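DNA alpha-glucosyltransferase (Enterobacteria phage T4, PDB 1XV5) is a phage-encoded glycosyltransferase of the GT-B clan, built from two domains of Rossmann type, with uridine-5'-diphosphate bound in this model. Local coordinates at residues A[64-67]-A[68-72]; A[87-90]-A[91-95]; A[358-361]-A[362-366]. One frame throughout, in Å; residues are numbered along the deposited sequence.

Interaction 1 (A[64-67]-A[68-72]); sequences KEYD and KALKL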
loop_
_atom_site.group_PDB
_atom_site.type_symbol
_atom_site.label_atom_id
_atom_site.label_comp_id
_atom_site.label_asym_id
_atom_site.label_seq_id
_atom_site.Cartn_x
_atom_site.Cartn_y
_atom_site.Cartn_z
ATOM N N LYS A 64 -7.931 20.355 -19.117
ATOM C CA LYS A 64 -8.171 20.619 -20.533
ATOM C C LYS A 64 -9.068 19.623 -21.260
ATOM O O LYS A 64 -9.426 19.839 -22.418
ATOM C CB LYS A 64 -6.832 20.708 -21.261
ATOM C CG LYS A 64 -5.865 21.691 -20.628
ATOM C CD LYS A 64 -4.554 21.731 -21.381
ATOM C CE LYS A 64 -3.596 22.741 -20.774
ATOM N NZ LYS A 64 -2.321 22.813 -21.539
ATOM N N GLU A 65 -9.432 18.537 -20.588
ATOM C CA GLU A 65 -10.282 17.527 -21.205
ATOM C C GLU A 65 -11.494 17.196 -20.346
ATOM O O GLU A 65 -11.830 16.028 -20.153
ATOM C CB GLU A 65 -9.468 16.259 -21.474
ATOM C CG GLU A 65 -8.484 16.394 -22.626
ATOM C CD GLU A 65 -7.557 15.198 -22.757
ATOM O OE1 GLU A 65 -6.971 15.016 -23.847
ATOM O OE2 GLU A 65 -7.401 14.446 -21.771
ATOM N N TYR A 66 -12.155 18.232 -19.837
ATOM C CA TYR A 66 -13.328 18.040 -18.994
ATOM C C TYR A 66 -14.392 17.168 -19.655
ATOM O O TYR A 66 -14.932 16.254 -19.029
ATOM C CB TYR A 66 -13.939 19.392 -18.610
ATOM C CG TYR A 66 -15.265 19.257 -17.896
ATOM C CD1 TYR A 66 -16.469 19.323 -18.599
ATOM C CD2 TYR A 66 -15.315 18.995 -16.527
ATOM C CE1 TYR A 66 -17.690 19.128 -17.955
ATOM C CE2 TYR A 66 -16.527 18.797 -15.875
ATOM C CZ TYR A 66 -17.710 18.863 -16.595
ATOM O OH TYR A 66 -18.908 18.662 -15.952
ATOM N N ASP A 67 -14.697 17.458 -20.915
ATOM C CA ASP A 67 -15.702 16.695 -21.645
ATOM C C ASP A 67 -15.359 15.212 -21.669
ATOM O O ASP A 67 -16.212 14.363 -21.413
ATOM C CB ASP A 67 -15.822 17.224 -23.075
ATOM C CG ASP A 67 -16.524 18.566 -23.141
ATOM O OD1 ASP A 67 -16.167 19.468 -22.357
ATOM O OD2 ASP A 67 -17.432 18.720 -23.984
ATOM N N LYS A 68 -14.106 14.909 -21.983
ATOM C CA LYS A 68 -13.649 13.529 -22.035
ATOM C C LYS A 68 -13.820 12.888 -20.660
ATOM O O LYS A 68 -14.361 11.788 -20.538
ATOM C CB LYS A 68 -12.178 13.485 -22.461
ATOM C CG LYS A 68 -11.565 12.094 -22.500
ATOM C CD LYS A 68 -10.096 12.155 -22.903
ATOM C CE LYS A 68 -9.424 10.796 -22.790
ATOM N NZ LYS A 68 -10.081 9.768 -23.643
ATOM N N ALA A 69 -13.369 13.592 -19.626
ATOM C CA ALA A 69 -13.460 13.099 -18.256
ATOM C C ALA A 69 -14.902 12.824 -17.836
ATOM O O ALA A 69 -15.199 11.774 -17.263
ATOM C CB ALA A 69 -12.821 14.097 -17.302
ATOM N N LEU A 70 -15.796 13.763 -18.125
ATOM C CA LEU A 70 -17.201 13.610 -17.762
ATOM C C LEU A 70 -17.844 12.397 -18.423
ATOM O O LEU A 70 -18.551 11.630 -17.770
ATOM C CB LEU A 70 -17.986 14.868 -18.137
ATOM C CG LEU A 70 -19.472 14.854 -17.769
ATOM C CD1 LEU A 70 -19.621 14.776 -16.257
ATOM C CD2 LEU A 70 -20.148 16.106 -18.305
ATOM N N LYS A 71 -17.605 12.228 -19.719
ATOM C CA LYS A 71 -18.173 11.102 -20.446
ATOM C C LYS A 71 -17.710 9.781 -19.835
ATOM O O LYS A 71 -18.483 8.831 -19.724
ATOM C CB LYS A 71 -17.766 11.157 -21.919
ATOM C CG LYS A 71 -18.346 10.026 -22.755
ATOM C CD LYS A 71 -17.865 10.086 -24.195
ATOM C CE LYS A 71 -18.419 8.918 -24.998
ATOM N NZ LYS A 71 -18.056 7.607 -24.379
ATOM N N LEU A 72 -16.445 9.734 -19.432
ATOM C CA LEU A 72 -15.879 8.531 -18.832
ATOM C C LEU A 72 -16.529 8.171 -17.499
ATOM O O LEU A 72 -16.969 7.038 -17.307
ATOM C CB LEU A 72 -14.368 8.702 -18.633
ATOM C CG LEU A 72 -13.496 8.651 -19.890
ATOM C CD1 LEU A 72 -12.075 9.079 -19.556
ATOM C CD2 LEU A 72 -13.512 7.244 -20.460
#
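The carbonyl oxygen of Y66 takes the amide of L70, N to O 2.8 Å, the shortest polar bond in this first turn. Its two neighbours repeat the pattern: A69 N gives to E65 O at 2.9 Å, and K71 N to D67 O at 3.1 Å. E65 holds the N-cap position, so its carbonyl is the one that starts the i to i+4 series. The side chains of Y66 and L70 run side by side in the same direction. Both have CG anti to the backbone N (chi1 172° for Y66), and that shared torsion turns the ring and the leucine branch the same way. L70 CD2 reaches the phenol end of the ring, 3.9 Å from Y66 CE1, while L70 CB stands over one face, displaced toward the rim. This is the start of helix 66-73, which follows edge strand 58-60 in the N-terminal Rossmann-type sheet and packs against helix 91-103. L100 of that helix touches Y66, A69 and L70, and K99 makes a cation-pi contact with the Y66 ring. On another side of the turn E65 and K68 also lie alongside one another. Here the aliphatic part of the lysine does the touching, K68 CD coming 3.7 Å from E65 OE2. The charged ends stay apart, with K68 NZ 5.7 Å from E65 OE2, so any attraction between them is probably weak. E65 OE2 instead accepts a hydrogen bond from the backbone N of I61, tying the N-cap residue back to the chain just past strand 58-60. E65, K68 and A69 all rest on V60.

Interaction 2 (A[87-90]-A[91-95]); sequences TSVQ and EATIN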
loop_
_atom_site.group_PDB
_atom_site.type_symbol
_atom_site.label_atom_id
_atom_site.label_comp_id
_atom_site.label_asym_id
_atom_site.label_seq_id
_atom_site.Cartn_x
_atom_site.Cartn_y
_atom_site.Cartn_z
ATOM N N THR A 87 -2.659 19.366 -3.822
ATOM C CA THR A 87 -2.662 20.805 -3.581
ATOM C C THR A 87 -1.794 21.616 -4.544
ATOM O O THR A 87 -1.846 22.845 -4.536
ATOM C CB THR A 87 -2.203 21.124 -2.144
ATOM O OG1 THR A 87 -0.927 20.519 -1.906
ATOM C CG2 THR A 87 -3.208 20.597 -1.132
ATOM N N SER A 88 -1.014 20.939 -5.381
ATOM C CA SER A 88 -0.133 21.638 -6.315
ATOM C C SER A 88 -0.673 21.808 -7.736
ATOM O O SER A 88 0.000 22.386 -8.590
ATOM C CB SER A 88 1.222 20.929 -6.378
ATOM O OG SER A 88 1.081 19.597 -6.840
ATOM N N VAL A 89 -1.876 21.313 -7.999
ATOM C CA VAL A 89 -2.446 21.432 -9.337
ATOM C C VAL A 89 -2.943 22.848 -9.620
ATOM O O VAL A 89 -3.241 23.607 -8.700
ATOM C CB VAL A 89 -3.624 20.458 -9.536
ATOM C CG1 VAL A 89 -3.162 19.029 -9.297
ATOM C CG2 VAL A 89 -4.765 20.823 -8.601
ATOM N N GLN A 90 -3.024 23.198 -10.899
ATOM C CA GLN A 90 -3.501 24.517 -11.291
ATOM C C GLN A 90 -5.010 24.587 -11.086
ATOM O O GLN A 90 -5.692 23.562 -11.084
ATOM C CB GLN A 90 -3.166 24.801 -12.758
ATOM C CG GLN A 90 -1.680 24.945 -13.047
ATOM C CD GLN A 90 -1.407 25.408 -14.470
ATOM O OE1 GLN A 90 -1.847 26.485 -14.879
ATOM N NE2 GLN A 90 -0.679 24.596 -15.229
ATOM N N GLU A 91 -5.524 25.802 -10.922
ATOM C CA GLU A 91 -6.948 26.019 -10.700
ATOM C C GLU A 91 -7.874 25.249 -11.636
ATOM O O GLU A 91 -8.871 24.680 -11.195
ATOM C CB GLU A 91 -7.269 27.514 -10.789
ATOM C CG GLU A 91 -6.701 28.329 -9.640
ATOM C CD GLU A 91 -7.203 27.848 -8.290
ATOM O OE1 GLU A 91 -8.435 27.858 -8.075
ATOM O OE2 GLU A 91 -6.367 27.459 -7.445
ATOM N N ALA A 92 -7.550 25.234 -12.924
ATOM C CA ALA A 92 -8.377 24.538 -13.903
ATOM C C ALA A 92 -8.554 23.064 -13.545
ATOM O O ALA A 92 -9.633 22.497 -13.716
ATOM C CB ALA A 92 -7.763 24.668 -15.290
ATOM N N THR A 93 -7.491 22.449 -13.046
ATOM C CA THR A 93 -7.538 21.041 -12.675
ATOM C C THR A 93 -8.547 20.774 -11.563
ATOM O O THR A 93 -9.447 19.951 -11.719
ATOM C CB THR A 93 -6.152 20.549 -12.227
ATOM O OG1 THR A 93 -5.251 20.601 -13.339
ATOM C CG2 THR A 93 -6.232 19.117 -11.703
ATOM N N ILE A 94 -8.398 21.476 -10.445
ATOM C CA ILE A 94 -9.297 21.297 -9.312
ATOM C C ILE A 94 -10.708 21.805 -9.606
ATOM O O ILE A 94 -11.691 21.207 -9.173
ATOM C CB ILE A 94 -8.745 22.001 -8.050
ATOM C CG1 ILE A 94 -9.709 21.810 -6.877
ATOM C CG2 ILE A 94 -8.521 23.479 -8.330
ATOM C CD1 ILE A 94 -9.960 20.356 -6.517
ATOM N N ASN A 95 -10.810 22.906 -10.345
ATOM C CA ASN A 95 -12.118 23.454 -10.687
ATOM C C ASN A 95 -12.908 22.464 -11.538
ATOM O O ASN A 95 -14.090 22.219 -11.288
ATOM C CB ASN A 95 -11.959 24.780 -11.437
ATOM C CG ASN A 95 -11.446 25.898 -10.545
ATOM O OD1 ASN A 95 -11.092 26.978 -11.024
ATOM N ND2 ASN A 95 -11.412 25.649 -9.240
HETATM O O HOH W 1 -2.673 21.196 -12.729
#
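V89 meets T93 through methyl groups and CB atoms, with the two side chains crossing at about a right angle. T93 CG2 lies 3.6 Å from V89 CB and reaches both valine methyls as well. A looser touch joins V89 CG2 to I94 CB at 4.2 Å, so the valine packs against the start of the helix through T93 and I94. Beside this apolar patch the carbonyl of Q90, the N-cap residue of helix 91-103, receives two weak hydrogen bonds. One comes from T93 N at 2.9 Å, but bent to 128°; the other, from I94 N, is straighter at 159° but stretches to 3.5 Å. The regular i to i+4 pattern is already established one residue on, where N95 N bonds E91 O at 2.8 Å.

A water bridges the same two parts of the chain. It accepts from Q90 N and donates to T93 OG1, each at 2.7 Å, and thereby links the amide of the N-cap residue to a side chain three residues ahead. The chi1 of T93, -65°, divides the work of its branches: OG1 stands beside its own backbone N and meets the water, while CG2 is turned anti to that N and lies against V89. The hydroxyl oxygen is gripped twice, since T93 OG1 also hydrogen-bonds D42 OD1, and this second link probably fixes its rotation.

Farther out, L126 lies against V89 and I94, and A63 against A92 and T93. The contact therefore forms the passage from the loop after strand 78-83 into helix 91-103, with the loop that leads to helix 66-73 packed against its first turn.

Interaction 3 (A[358-361]-A[362-366]); sequences FERI and KELSS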
loop_
_atom_site.group_PDB
_atom_site.type_symbol
_atom_site.label_atom_id
_atom_site.label_comp_id
_atom_site.label_asym_id
_atom_site.label_seq_id
_atom_site.Cartn_x
_atom_site.Cartn_y
_atom_site.Cartn_z
ATOM N N PHE A 358 17.183 -11.803 15.313
ATOM C CA PHE A 358 18.217 -12.365 14.456
ATOM C C PHE A 358 18.437 -13.851 14.732
ATOM O O PHE A 358 18.771 -14.609 13.828
ATOM C CB PHE A 358 19.531 -11.602 14.619
ATOM C CG PHE A 358 20.593 -12.042 13.659
ATOM C CD1 PHE A 358 20.327 -12.095 12.292
ATOM C CD2 PHE A 358 21.852 -12.423 14.115
ATOM C CE1 PHE A 358 21.294 -12.522 11.392
ATOM C CE2 PHE A 358 22.831 -12.852 13.224
ATOM C CZ PHE A 358 22.552 -12.902 11.860
ATOM N N GLU A 359 18.240 -14.269 15.979
ATOM C CA GLU A 359 18.413 -15.678 16.320
ATOM C C GLU A 359 17.411 -16.534 15.555
ATOM O O GLU A 359 17.738 -17.627 15.097
ATOM C CB GLU A 359 18.253 -15.888 17.827
ATOM C CG GLU A 359 19.407 -15.307 18.634
ATOM C CD GLU A 359 20.739 -15.962 18.298
ATOM O OE1 GLU A 359 21.794 -15.382 18.631
ATOM O OE2 GLU A 359 20.734 -17.062 17.706
ATOM N N ARG A 360 16.193 -16.026 15.402
ATOM C CA ARG A 360 15.161 -16.758 14.678
ATOM C C ARG A 360 15.538 -16.813 13.197
ATOM O O ARG A 360 15.357 -17.835 12.534
ATOM C CB ARG A 360 13.804 -16.075 14.870
ATOM C CG ARG A 360 12.625 -16.786 14.198
ATOM C CD ARG A 360 12.493 -18.247 14.633
ATOM N NE ARG A 360 11.234 -18.827 14.167
ATOM C CZ ARG A 360 10.914 -20.115 14.252
ATOM N NH1 ARG A 360 11.762 -20.984 14.787
ATOM N NH2 ARG A 360 9.739 -20.535 13.802
ATOM N N ILE A 361 16.074 -15.710 12.686
ATOM C CA ILE A 361 16.495 -15.640 11.294
ATOM C C ILE A 361 17.599 -16.666 11.038
ATOM O O ILE A 361 17.588 -17.369 10.028
ATOM C CB ILE A 361 17.003 -14.221 10.952
ATOM C CG1 ILE A 361 15.818 -13.251 10.936
ATOM C CG2 ILE A 361 17.730 -14.224 9.613
ATOM C CD1 ILE A 361 16.212 -11.788 10.751
ATOM N N LYS A 362 18.555 -16.757 11.955
ATOM C CA LYS A 362 19.632 -17.720 11.793
ATOM C C LYS A 362 19.087 -19.146 11.846
ATOM O O LYS A 362 19.585 -20.037 11.156
ATOM C CB LYS A 362 20.698 -17.516 12.873
ATOM C CG LYS A 362 21.509 -16.237 12.696
ATOM C CD LYS A 362 22.709 -16.185 13.637
ATOM C CE LYS A 362 22.285 -16.118 15.094
ATOM N NZ LYS A 362 23.470 -16.164 15.998
ATOM N N GLU A 363 18.060 -19.359 12.664
ATOM C CA GLU A 363 17.461 -20.682 12.782
ATOM C C GLU A 363 16.838 -21.118 11.455
ATOM O O GLU A 363 17.084 -22.225 10.981
ATOM C CB GLU A 363 16.404 -20.684 13.893
ATOM C CG GLU A 363 15.594 -21.967 13.986
ATOM C CD GLU A 363 14.715 -22.010 15.220
ATOM O OE1 GLU A 363 14.167 -20.951 15.596
ATOM O OE2 GLU A 363 14.566 -23.106 15.808
ATOM N N LEU A 364 16.042 -20.248 10.841
ATOM C CA LEU A 364 15.424 -20.602 9.569
ATOM C C LEU A 364 16.459 -20.703 8.452
ATOM O O LEU A 364 16.320 -21.515 7.541
ATOM C CB LEU A 364 14.338 -19.582 9.186
ATOM C CG LEU A 364 12.949 -19.809 9.792
ATOM C CD1 LEU A 364 13.016 -19.718 11.305
ATOM C CD2 LEU A 364 11.970 -18.779 9.240
ATOM N N SER A 365 17.501 -19.884 8.534
ATOM C CA SER A 365 18.556 -19.878 7.526
ATOM C C SER A 365 19.321 -21.194 7.468
ATOM O O SER A 365 19.825 -21.582 6.414
ATOM C CB SER A 365 19.558 -18.753 7.806
ATOM O OG SER A 365 18.963 -17.470 7.693
ATOM N N SER A 366 19.399 -21.881 8.601
ATOM C CA SER A 366 20.156 -23.126 8.684
ATOM C C SER A 366 19.380 -24.414 8.439
ATOM O O SER A 366 19.967 -25.496 8.421
ATOM C CB SER A 366 20.827 -23.213 10.054
ATOM O OG SER A 366 19.848 -23.331 11.074
#
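The last turns of helix 354-365, in the C-terminal Rossmann-type domain, carry two i to i+3 salt bridges and a lysine laid over an aromatic ring. K362 crosses F358 at about a right angle, and its CG sits 3.8 Å from the ring centroid, a CH-pi contact over one face. A bend at chi3 (-65°) then turns the lysine end toward E359, where K362 NZ meets E359 OE1 at 3.2 Å from above the carboxylate plane. In the second bridge, R360 NH1 approaches E363 OE1 at 2.5 Å, a short distance for such a pair; the oxygen lies in the guanidinium plane, but the carboxylate is turned 77° to it. L364 CD1 lies over one guanidinium face, displaced toward its rim, 3.5 Å from R360 NE. I361 O accepts from S365 N and also, at 2.7 Å, from S365 OG, the two donors reaching opposite faces of its carbonyl plane. The buried side rests on F290 of strand 288-293 and F218 of helix 212-223. The helix thus ends with its charges paired three residues apart along the chain, and with a serine hydroxyl satisfied by the carbonyl one turn back.

In the fold
The three contacts come in series along the chain and divide between the two domains of the GT-B fold. Interactions 1 and 2 belong to the N-terminal domain, their centres about 15 Å apart and nearest atoms about 6 Å apart. They start helices 66-73 and 91-103, which pack together and flank strand 78-83 in sequence. Interaction 3 ends helix 354-365, beside the second seven-stranded parallel sheet, with its centre about 56 Å from that of interaction 1 and about 52 Å from that of interaction 2, across the centre of the chain. All three are thus local helix-end contacts toward the outer flanks of the two domains, with uridine-5'-diphosphate in the cleft between the domains, as in GT-B folds.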